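Local coordinates for proto-oncogene tyrosine-protein kinase receptor Ret (Danio rerio, PDB 7AMK), which is a receptor tyrosine kinase whose calcium-binding, cadherin-like extracellular domains probably take part in assembly with GDNF and GFR alpha 1, at residues A[62-65]-A[69-72]; A[244-249]-A[254-259]; A[263-268]-A[275-280]. The protein carries 4 engineered substitutions. All coordinates share one frame; numbering follows the deposited sequence.

Interaction 1: A[62-65]-A[69-72]; sequences LNKT and SDFS. With NAG (2-acetamido-2-deoxy-beta-D-glucopyranose), chain O.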
loop_
_atom_site.group_PDB
_atom_site.type_symbol
_atom_site.label_atom_id
_atom_site.label_comp_id
_atom_site.label_asym_id
_atom_site.label_seq_id
_atom_site.Cartn_x
_atom_site.Cartn_y
_atom_site.Cartn_z
ATOM N N LEU A 62 -45.584 46.088 -12.550
ATOM C CA LEU A 62 -45.436 46.795 -13.817
ATOM C C LEU A 62 -45.439 48.302 -13.589
ATOM O O LEU A 62 -46.332 48.844 -12.929
ATOM C CB LEU A 62 -46.555 46.417 -14.778
ATOM C CG LEU A 62 -46.318 45.130 -15.540
ATOM C CD1 LEU A 62 -47.528 44.895 -16.396
ATOM C CD2 LEU A 62 -45.083 45.306 -16.392
ATOM N N ASN A 63 -44.435 48.976 -14.138
ATOM C CA ASN A 63 -44.324 50.429 -14.104
ATOM C C ASN A 63 -44.850 51.071 -15.384
ATOM O O ASN A 63 -44.804 52.296 -15.525
ATOM C CB ASN A 63 -42.852 50.821 -13.862
ATOM C CG ASN A 63 -42.639 52.324 -13.744
ATOM O OD1 ASN A 63 -43.366 53.023 -13.031
ATOM N ND2 ASN A 63 -41.622 52.828 -14.452
ATOM N N LYS A 64 -45.366 50.273 -16.307
ATOM C CA LYS A 64 -45.782 50.759 -17.612
ATOM C C LYS A 64 -46.763 49.753 -18.184
ATOM O O LYS A 64 -46.579 48.546 -18.010
ATOM C CB LYS A 64 -44.577 50.923 -18.546
ATOM C CG LYS A 64 -44.917 51.094 -20.007
ATOM C CD LYS A 64 -43.843 50.486 -20.882
ATOM C CE LYS A 64 -43.683 51.258 -22.176
ATOM N NZ LYS A 64 -44.890 51.202 -23.034
ATOM N N THR A 65 -47.809 50.239 -18.848
ATOM C CA THR A 65 -48.730 49.326 -19.523
ATOM C C THR A 65 -48.083 48.800 -20.802
ATOM O O THR A 65 -47.676 49.583 -21.669
ATOM C CB THR A 65 -50.051 50.023 -19.838
ATOM O OG1 THR A 65 -50.601 50.538 -18.623
ATOM C CG2 THR A 65 -51.047 49.036 -20.463
ATOM N N SER A 69 -45.614 47.320 -29.367
ATOM C CA SER A 69 -44.278 47.790 -29.734
ATOM C C SER A 69 -43.226 47.425 -28.687
ATOM O O SER A 69 -42.057 47.223 -29.035
ATOM C CB SER A 69 -44.292 49.308 -29.980
ATOM O OG SER A 69 -44.713 50.046 -28.839
ATOM N N ASP A 70 -43.613 47.338 -27.408
ATOM C CA ASP A 70 -42.684 46.888 -26.379
ATOM C C ASP A 70 -42.143 45.501 -26.688
ATOM O O ASP A 70 -40.968 45.216 -26.429
ATOM C CB ASP A 70 -43.372 46.883 -25.019
ATOM C CG ASP A 70 -43.640 48.268 -24.508
ATOM O OD1 ASP A 70 -42.812 49.162 -24.788
ATOM O OD2 ASP A 70 -44.670 48.462 -23.833
ATOM N N PHE A 71 -43.005 44.611 -27.201
ATOM C CA PHE A 71 -42.574 43.254 -27.527
ATOM C C PHE A 71 -41.612 43.261 -28.706
ATOM O O PHE A 71 -40.522 42.681 -28.644
ATOM C CB PHE A 71 -43.783 42.367 -27.841
ATOM C CG PHE A 71 -43.403 41.024 -28.388
ATOM C CD1 PHE A 71 -43.229 40.842 -29.744
ATOM C CD2 PHE A 71 -43.189 39.941 -27.534
ATOM C CE1 PHE A 71 -42.846 39.605 -30.254
ATOM C CE2 PHE A 71 -42.816 38.709 -28.042
ATOM C CZ PHE A 71 -42.646 38.544 -29.405
ATOM N N SER A 72 -42.010 43.911 -29.795
ATOM C CA SER A 72 -41.242 43.844 -31.027
ATOM C C SER A 72 -39.894 44.552 -30.921
ATOM O O SER A 72 -38.990 44.245 -31.704
ATOM C CB SER A 72 -42.073 44.426 -32.168
ATOM O OG SER A 72 -42.618 45.681 -31.787
HETATM C C1 NAG O . -41.310 54.241 -14.458
HETATM C C2 NAG O . -40.165 54.618 -13.529
HETATM C C3 NAG O . -39.976 56.128 -13.535
HETATM C C4 NAG O . -39.751 56.624 -14.960
HETATM C C5 NAG O . -40.848 56.135 -15.914
HETATM C C6 NAG O . -40.514 56.411 -17.367
HETATM C C7 NAG O . -39.694 53.118 -11.640
HETATM C C8 NAG O . -40.051 52.745 -10.230
HETATM N N2 NAG O . -40.385 54.132 -12.173
HETATM O O3 NAG O . -38.862 56.456 -12.712
HETATM O O4 NAG O . -39.712 58.046 -14.984
HETATM O O5 NAG O . -41.023 54.712 -15.798
HETATM O O6 NAG O . -41.668 56.643 -18.164
HETATM O O7 NAG O . -38.822 52.526 -12.266
#
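The flat carboxylate of Asp70 meets the ammonium group of Lys64, which approaches on the syn lone pair of OD2, the side facing the other oxygen. Lys64 NZ lies 2.9 Å from Asp70 OD2 and 3.4 Å from Asp70 OD1, which makes a salt bridge weighted toward one oxygen. The CE methylene of Lys64 follows its nitrogen in, 3.4 Å from Asp70 OD2. This charge pair ties an N-glycosylation sequon, Asn63-Lys64-Thr65, to the short helix that follows it in the first cadherin-like domain of RET.

The two side chains run at each other from opposite directions. The lysine starts with CG anti to the backbone N (chi1 166°) and then bends at each later torsion, which curls NZ back to a weak bond with Thr65 O. Glu67 shares the ammonium through a second salt bridge, and its backbone N also donates to Asp70 OD2, so two donors grip that oxygen and help fix the carboxylate's rotation. Thr65 turns its hydroxyl the other way, to the backbone N of Gln18.

The second flat group, the amide of Asn63, takes no part in the ion pair. Its nitrogen carries the sugar and also bonds to Ser49 O, which should help steady the amide where the glycan leaves the surface; the linkage itself joins Asn63 ND2 to NAG C1 at 1.4 Å.

Interaction 2: A[244-249]-A[254-259]; sequences VLVEFD and TVFGTL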
loop_
_atom_site.group_PDB
_atom_site.type_symbol
_atom_site.label_atom_id
_atom_site.label_comp_id
_atom_site.label_asym_id
_atom_site.label_seq_id
_atom_site.Cartn_x
_atom_site.Cartn_y
_atom_site.Cartn_z
ATOM N N VAL A 244 2.808 3.148 16.737
ATOM C CA VAL A 244 3.542 3.007 15.485
ATOM C C VAL A 244 4.928 2.450 15.769
ATOM O O VAL A 244 5.651 2.956 16.639
ATOM C CB VAL A 244 3.646 4.344 14.740
ATOM C CG1 VAL A 244 4.741 4.248 13.678
ATOM C CG2 VAL A 244 2.297 4.705 14.132
ATOM N N LEU A 245 5.297 1.410 15.030
ATOM C CA LEU A 245 6.630 0.828 15.071
ATOM C C LEU A 245 7.292 1.065 13.727
ATOM O O LEU A 245 6.714 0.741 12.684
ATOM C CB LEU A 245 6.583 -0.672 15.389
ATOM C CG LEU A 245 7.965 -1.354 15.478
ATOM C CD1 LEU A 245 8.805 -0.770 16.609
ATOM C CD2 LEU A 245 7.898 -2.883 15.593
ATOM N N VAL A 246 8.479 1.660 13.754
ATOM C CA VAL A 246 9.337 1.787 12.580
ATOM C C VAL A 246 10.542 0.881 12.792
ATOM O O VAL A 246 11.352 1.110 13.703
ATOM C CB VAL A 246 9.799 3.228 12.348
ATOM C CG1 VAL A 246 10.641 3.281 11.078
ATOM C CG2 VAL A 246 8.611 4.163 12.289
ATOM N N GLU A 247 10.682 -0.126 11.935
ATOM C CA GLU A 247 11.774 -1.080 12.044
ATOM C C GLU A 247 12.274 -1.432 10.650
ATOM O O GLU A 247 12.974 -0.626 10.026
ATOM C CB GLU A 247 11.325 -2.330 12.817
ATOM C CG GLU A 247 12.474 -3.331 13.106
ATOM C CD GLU A 247 12.126 -4.367 14.175
ATOM O OE1 GLU A 247 10.926 -4.535 14.497
ATOM O OE2 GLU A 247 13.057 -5.014 14.697
ATOM N N PHE A 248 11.895 -2.614 10.150
ATOM C CA PHE A 248 12.439 -3.107 8.887
ATOM C C PHE A 248 11.900 -2.358 7.680
ATOM O O PHE A 248 12.523 -2.399 6.620
ATOM C CB PHE A 248 12.158 -4.606 8.746
ATOM C CG PHE A 248 12.795 -5.425 9.821
ATOM C CD1 PHE A 248 14.167 -5.623 9.839
ATOM C CD2 PHE A 248 12.034 -5.972 10.835
ATOM C CE1 PHE A 248 14.763 -6.363 10.837
ATOM C CE2 PHE A 248 12.630 -6.712 11.838
ATOM C CZ PHE A 248 13.984 -6.905 11.841
ATOM N N ASP A 249 10.775 -1.655 7.817
ATOM C CA ASP A 249 10.233 -0.825 6.744
ATOM C C ASP A 249 10.507 0.626 7.089
ATOM O O ASP A 249 9.857 1.192 7.972
ATOM C CB ASP A 249 8.735 -1.049 6.553
ATOM C CG ASP A 249 8.142 -0.165 5.452
ATOM O OD1 ASP A 249 8.655 0.952 5.206
ATOM O OD2 ASP A 249 7.151 -0.591 4.823
ATOM N N THR A 254 5.642 5.328 2.805
ATOM C CA THR A 254 4.885 4.276 3.469
ATOM C C THR A 254 4.104 4.840 4.652
ATOM O O THR A 254 4.560 5.755 5.341
ATOM C CB THR A 254 5.822 3.157 3.933
ATOM O OG1 THR A 254 6.973 3.721 4.583
ATOM C CG2 THR A 254 6.271 2.312 2.737
ATOM N N VAL A 255 2.921 4.278 4.890
ATOM C CA VAL A 255 2.025 4.713 5.961
ATOM C C VAL A 255 2.169 3.763 7.139
ATOM O O VAL A 255 2.068 2.538 6.980
ATOM C CB VAL A 255 0.568 4.768 5.473
ATOM C CG1 VAL A 255 -0.397 5.088 6.633
ATOM C CG2 VAL A 255 0.438 5.787 4.353
ATOM N N PHE A 256 2.406 4.317 8.326
ATOM C CA PHE A 256 2.665 3.494 9.498
ATOM C C PHE A 256 1.531 3.482 10.510
ATOM O O PHE A 256 1.610 2.729 11.487
ATOM C CB PHE A 256 3.957 3.954 10.192
ATOM C CG PHE A 256 5.197 3.625 9.419
ATOM C CD1 PHE A 256 5.657 4.472 8.422
ATOM C CD2 PHE A 256 5.891 2.461 9.671
ATOM C CE1 PHE A 256 6.797 4.167 7.696
ATOM C CE2 PHE A 256 7.029 2.153 8.957
ATOM C CZ PHE A 256 7.482 3.011 7.964
ATOM N N GLY A 257 0.493 4.289 10.315
ATOM C CA GLY A 257 -0.589 4.359 11.272
ATOM C C GLY A 257 -1.732 5.143 10.685
ATOM O O GLY A 257 -1.544 5.974 9.790
ATOM N N THR A 258 -2.928 4.863 11.187
ATOM C CA THR A 258 -4.105 5.545 10.677
ATOM C C THR A 258 -5.062 5.821 11.820
ATOM O O THR A 258 -5.448 4.898 12.544
ATOM C CB THR A 258 -4.797 4.719 9.590
ATOM O OG1 THR A 258 -3.843 4.413 8.558
ATOM C CG2 THR A 258 -5.969 5.499 8.996
ATOM N N LEU A 259 -5.436 7.089 11.979
ATOM C CA LEU A 259 -6.457 7.499 12.932
ATOM C C LEU A 259 -7.631 8.130 12.186
ATOM O O LEU A 259 -7.445 8.929 11.258
ATOM C CB LEU A 259 -5.890 8.471 13.975
ATOM C CG LEU A 259 -5.007 7.891 15.083
ATOM C CD1 LEU A 259 -4.429 8.990 15.966
ATOM C CD2 LEU A 259 -5.777 6.889 15.933
#
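Phe256 gives up more surface to this contact than any other residue, its ring meeting Val246 on one face and Asp249 at its far edge, with Val244 against its CB. Val246 CG2 lies over that face, displaced toward the rim, 4.1 Å from Phe256 CD2. At the edge, near the ring plane, comes the backbone carbonyl of Asp249, with Asp249 O 3.0 Å from Phe256 CZ.

The Asp249 side chain, its CG anti to the backbone N (chi1 179°), comes up beside the CZ end of the ring, out of its plane, the carboxylate 71° from the ring plane and OD1 3.6 Å from Phe256 CZ. It also meets Thr254 from the opposite direction, Thr254 CG2 lying 3.7 Å from Asp249 OD2. Both bond to Ser251: Asp249 OD1 accepts from its backbone N, an Asx turn that starts the connection to the second strand, and Thr254 OG1 bonds to Ser251 O. With an alanine here, the Ser251 amide would probably lose its carboxylate partner, and the turn beside Phe256 would be freer to shift.

Val244 crosses Phe256 at about a right angle: CG1 packs 3.6 Å from Phe256 CB, and CG2 sits 3.4 Å from Phe256 O. Gly257 brings its CA to 4.1 Å from Val244 CG2, a close approach made without a side chain.

Strands 244-246 and 255-259 run antiparallel at 173° with axes 6.7 Å apart, yet each pairs into a different sheet, 244-246 beside 350-359. Facing strands from two sheets, packed through side chains, fit the beta sandwich expected of a cadherin-like domain.

Interaction 3: A[263-268]-A[275-280]; sequences DRDTTP and VQNKLV. With CA (calcium ion), chain N; CA (calcium ion), chain M.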
loop_
_atom_site.group_PDB
_atom_site.type_symbol
_atom_site.label_atom_id
_atom_site.label_comp_id
_atom_site.label_asym_id
_atom_site.label_seq_id
_atom_site.Cartn_x
_atom_site.Cartn_y
_atom_site.Cartn_z
ATOM N N ASP A 263 -17.131 13.535 11.740
ATOM C CA ASP A 263 -17.837 14.805 11.890
ATOM C C ASP A 263 -19.200 14.648 11.230
ATOM O O ASP A 263 -19.278 14.302 10.047
ATOM C CB ASP A 263 -17.031 15.953 11.259
ATOM C CG ASP A 263 -17.531 17.330 11.665
ATOM O OD1 ASP A 263 -18.745 17.572 11.622
ATOM O OD2 ASP A 263 -16.701 18.182 12.025
ATOM N N ARG A 264 -20.273 14.879 11.990
ATOM C CA ARG A 264 -21.609 14.663 11.445
ATOM C C ARG A 264 -21.987 15.674 10.372
ATOM O O ARG A 264 -22.915 15.411 9.595
ATOM C CB ARG A 264 -22.641 14.680 12.570
ATOM C CG ARG A 264 -22.419 13.538 13.540
ATOM C CD ARG A 264 -23.538 13.404 14.563
ATOM N NE ARG A 264 -23.271 12.272 15.451
ATOM C CZ ARG A 264 -23.583 11.007 15.189
ATOM N NH1 ARG A 264 -24.218 10.664 14.078
ATOM N NH2 ARG A 264 -23.247 10.062 16.067
ATOM N N ASP A 265 -21.296 16.808 10.309
ATOM C CA ASP A 265 -21.534 17.795 9.267
ATOM C C ASP A 265 -20.985 17.317 7.918
ATOM O O ASP A 265 -20.040 16.526 7.842
ATOM C CB ASP A 265 -20.890 19.130 9.637
ATOM C CG ASP A 265 -21.423 19.692 10.935
ATOM O OD1 ASP A 265 -22.651 19.616 11.149
ATOM O OD2 ASP A 265 -20.623 20.193 11.759
ATOM N N THR A 266 -21.591 17.814 6.846
ATOM C CA THR A 266 -21.155 17.538 5.484
ATOM C C THR A 266 -20.031 18.478 5.073
ATOM O O THR A 266 -19.819 19.541 5.661
ATOM C CB THR A 266 -22.317 17.695 4.485
ATOM O OG1 THR A 266 -22.613 19.085 4.323
ATOM C CG2 THR A 266 -23.556 16.978 4.991
ATOM N N THR A 267 -19.318 18.070 4.032
ATOM C CA THR A 267 -18.176 18.753 3.474
ATOM C C THR A 267 -18.228 18.537 1.971
ATOM O O THR A 267 -18.555 17.429 1.521
ATOM C CB THR A 267 -16.833 18.214 3.996
ATOM O OG1 THR A 267 -16.819 18.225 5.428
ATOM C CG2 THR A 267 -15.692 19.093 3.473
ATOM N N PRO A 268 -17.903 19.550 1.171
ATOM C CA PRO A 268 -17.821 19.327 -0.275
ATOM C C PRO A 268 -16.738 18.299 -0.590
ATOM O O PRO A 268 -15.785 18.100 0.173
ATOM C CB PRO A 268 -17.486 20.715 -0.838
ATOM C CG PRO A 268 -17.888 21.681 0.266
ATOM C CD PRO A 268 -17.597 20.944 1.539
ATOM N N VAL A 275 -14.301 26.632 3.136
ATOM C CA VAL A 275 -13.746 26.678 4.483
ATOM C C VAL A 275 -14.729 26.167 5.529
ATOM O O VAL A 275 -14.299 25.803 6.636
ATOM C CB VAL A 275 -13.285 28.100 4.855
ATOM C CG1 VAL A 275 -12.572 28.067 6.206
ATOM C CG2 VAL A 275 -12.363 28.664 3.781
ATOM N N GLN A 276 -16.023 26.124 5.211
ATOM C CA GLN A 276 -17.022 25.521 6.086
ATOM C C GLN A 276 -16.641 24.096 6.452
ATOM O O GLN A 276 -16.469 23.237 5.583
ATOM C CB GLN A 276 -18.396 25.522 5.408
ATOM C CG GLN A 276 -19.363 24.474 5.983
ATOM C CD GLN A 276 -20.825 24.682 5.581
ATOM O OE1 GLN A 276 -21.194 25.701 4.982
ATOM N NE2 GLN A 276 -21.671 23.719 5.941
ATOM N N ASN A 277 -16.520 23.838 7.748
ATOM C CA ASN A 277 -16.309 22.487 8.247
ATOM C C ASN A 277 -14.942 21.948 7.898
ATOM O O ASN A 277 -14.709 20.751 8.016
ATOM C CB ASN A 277 -17.364 21.508 7.738
ATOM C CG ASN A 277 -17.632 20.425 8.729
ATOM O OD1 ASN A 277 -17.712 20.692 9.913
ATOM N ND2 ASN A 277 -17.739 19.189 8.264
ATOM N N LYS A 278 -14.040 22.802 7.452
ATOM C CA LYS A 278 -12.675 22.386 7.204
ATOM C C LYS A 278 -11.981 22.104 8.530
ATOM O O LYS A 278 -12.023 22.926 9.454
ATOM C CB LYS A 278 -11.945 23.477 6.426
ATOM C CG LYS A 278 -10.520 23.142 6.041
ATOM C CD LYS A 278 -9.903 24.350 5.330
ATOM C CE LYS A 278 -8.407 24.193 5.119
ATOM N NZ LYS A 278 -7.809 25.442 4.537
ATOM N N LEU A 279 -11.331 20.945 8.625
ATOM C CA LEU A 279 -10.446 20.643 9.747
ATOM C C LEU A 279 -8.998 20.912 9.334
ATOM O O LEU A 279 -8.518 20.342 8.354
ATOM C CB LEU A 279 -10.587 19.187 10.207
ATOM C CG LEU A 279 -11.975 18.652 10.552
ATOM C CD1 LEU A 279 -11.877 17.181 11.031
ATOM C CD2 LEU A 279 -12.581 19.549 11.596
ATOM N N VAL A 280 -8.307 21.751 10.097
ATOM C CA VAL A 280 -6.887 22.034 9.907
ATOM C C VAL A 280 -6.123 21.394 11.058
ATOM O O VAL A 280 -6.520 21.529 12.221
ATOM C CB VAL A 280 -6.605 23.547 9.845
ATOM C CG1 VAL A 280 -7.528 24.234 8.854
ATOM C CG2 VAL A 280 -6.732 24.170 11.227
HETATM CA CA CA N . -18.248 20.046 12.024
HETATM CA CA CA M . -24.745 20.561 10.515
#
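Asp263 and Asn277 point at each other from opposite directions, and a calcium ion (chain N) sits where they meet. Their carboxylate and amide planes stand 87° apart. Asp263 chelates the ion with both oxygens, OD1 at 2.6 Å and OD2 at 2.4 Å from the calcium, while Asn277 OD1 binds it at 2.3 Å. Asp265 crosses Asn277 obliquely and adds OD2 to the same ion at 2.4 Å. Asp230, Asn232 and Asp341 complete this shell, so the metal holds together oxygens that would otherwise probably repel one another.

Asp265 is also a bridge: its OD1 lies 2.4 Å from the second calcium (chain M), which Glu142, Glu196, Asp228, Glu229 and Asp231 share. Its CG stands anti to its own carbonyl carbon, beside the backbone N, which sets the carboxylate between the two ions. Asp263 OD1 does double duty, accepting from Asp265 N at 3.0 Å through its anti lone pair to close an Asx turn.

The other end of the Asn277 amide fixes which way it faces. Nearly in the amide plane, ND2 donates to Thr267 OG1 (3.1 Å, 157°), leaving OD1 turned to the metal; the threonine hydroxyl has its stronger partner in Thr313. A type II turn, closed by Lys278 N to Val275 O, puts Asn277 at its third position with positive phi (69°).

The Asp-x-Asp pattern fits cadherin interdomain calcium sites. It lies at the end of strand 255-263, and the turn leads into strand 279-283, where Leu279 packs against strands 312-321 and 331-341.

Overall arrangement
Interactions 2 and 3 belong to the third cadherin-like domain and share strand 255-263: interaction 2 lies at its start, interaction 3 where it ends, with centres about 27 Å apart. Interaction 2 is partly buried and largely apolar, an aromatic side chain packed against the facing strand. Interaction 3 is buried yet highly polar, its carboxylate and amide oxygens gathered round calcium, which probably offsets their charge, at the junction with the preceding domain. Interaction 1 stands apart in the first domain, its centre about 49 Å from that of interaction 3 and 74 Å from that of interaction 2. There a partly buried ion pair beside a glycan joins a loop to a short helix without metal.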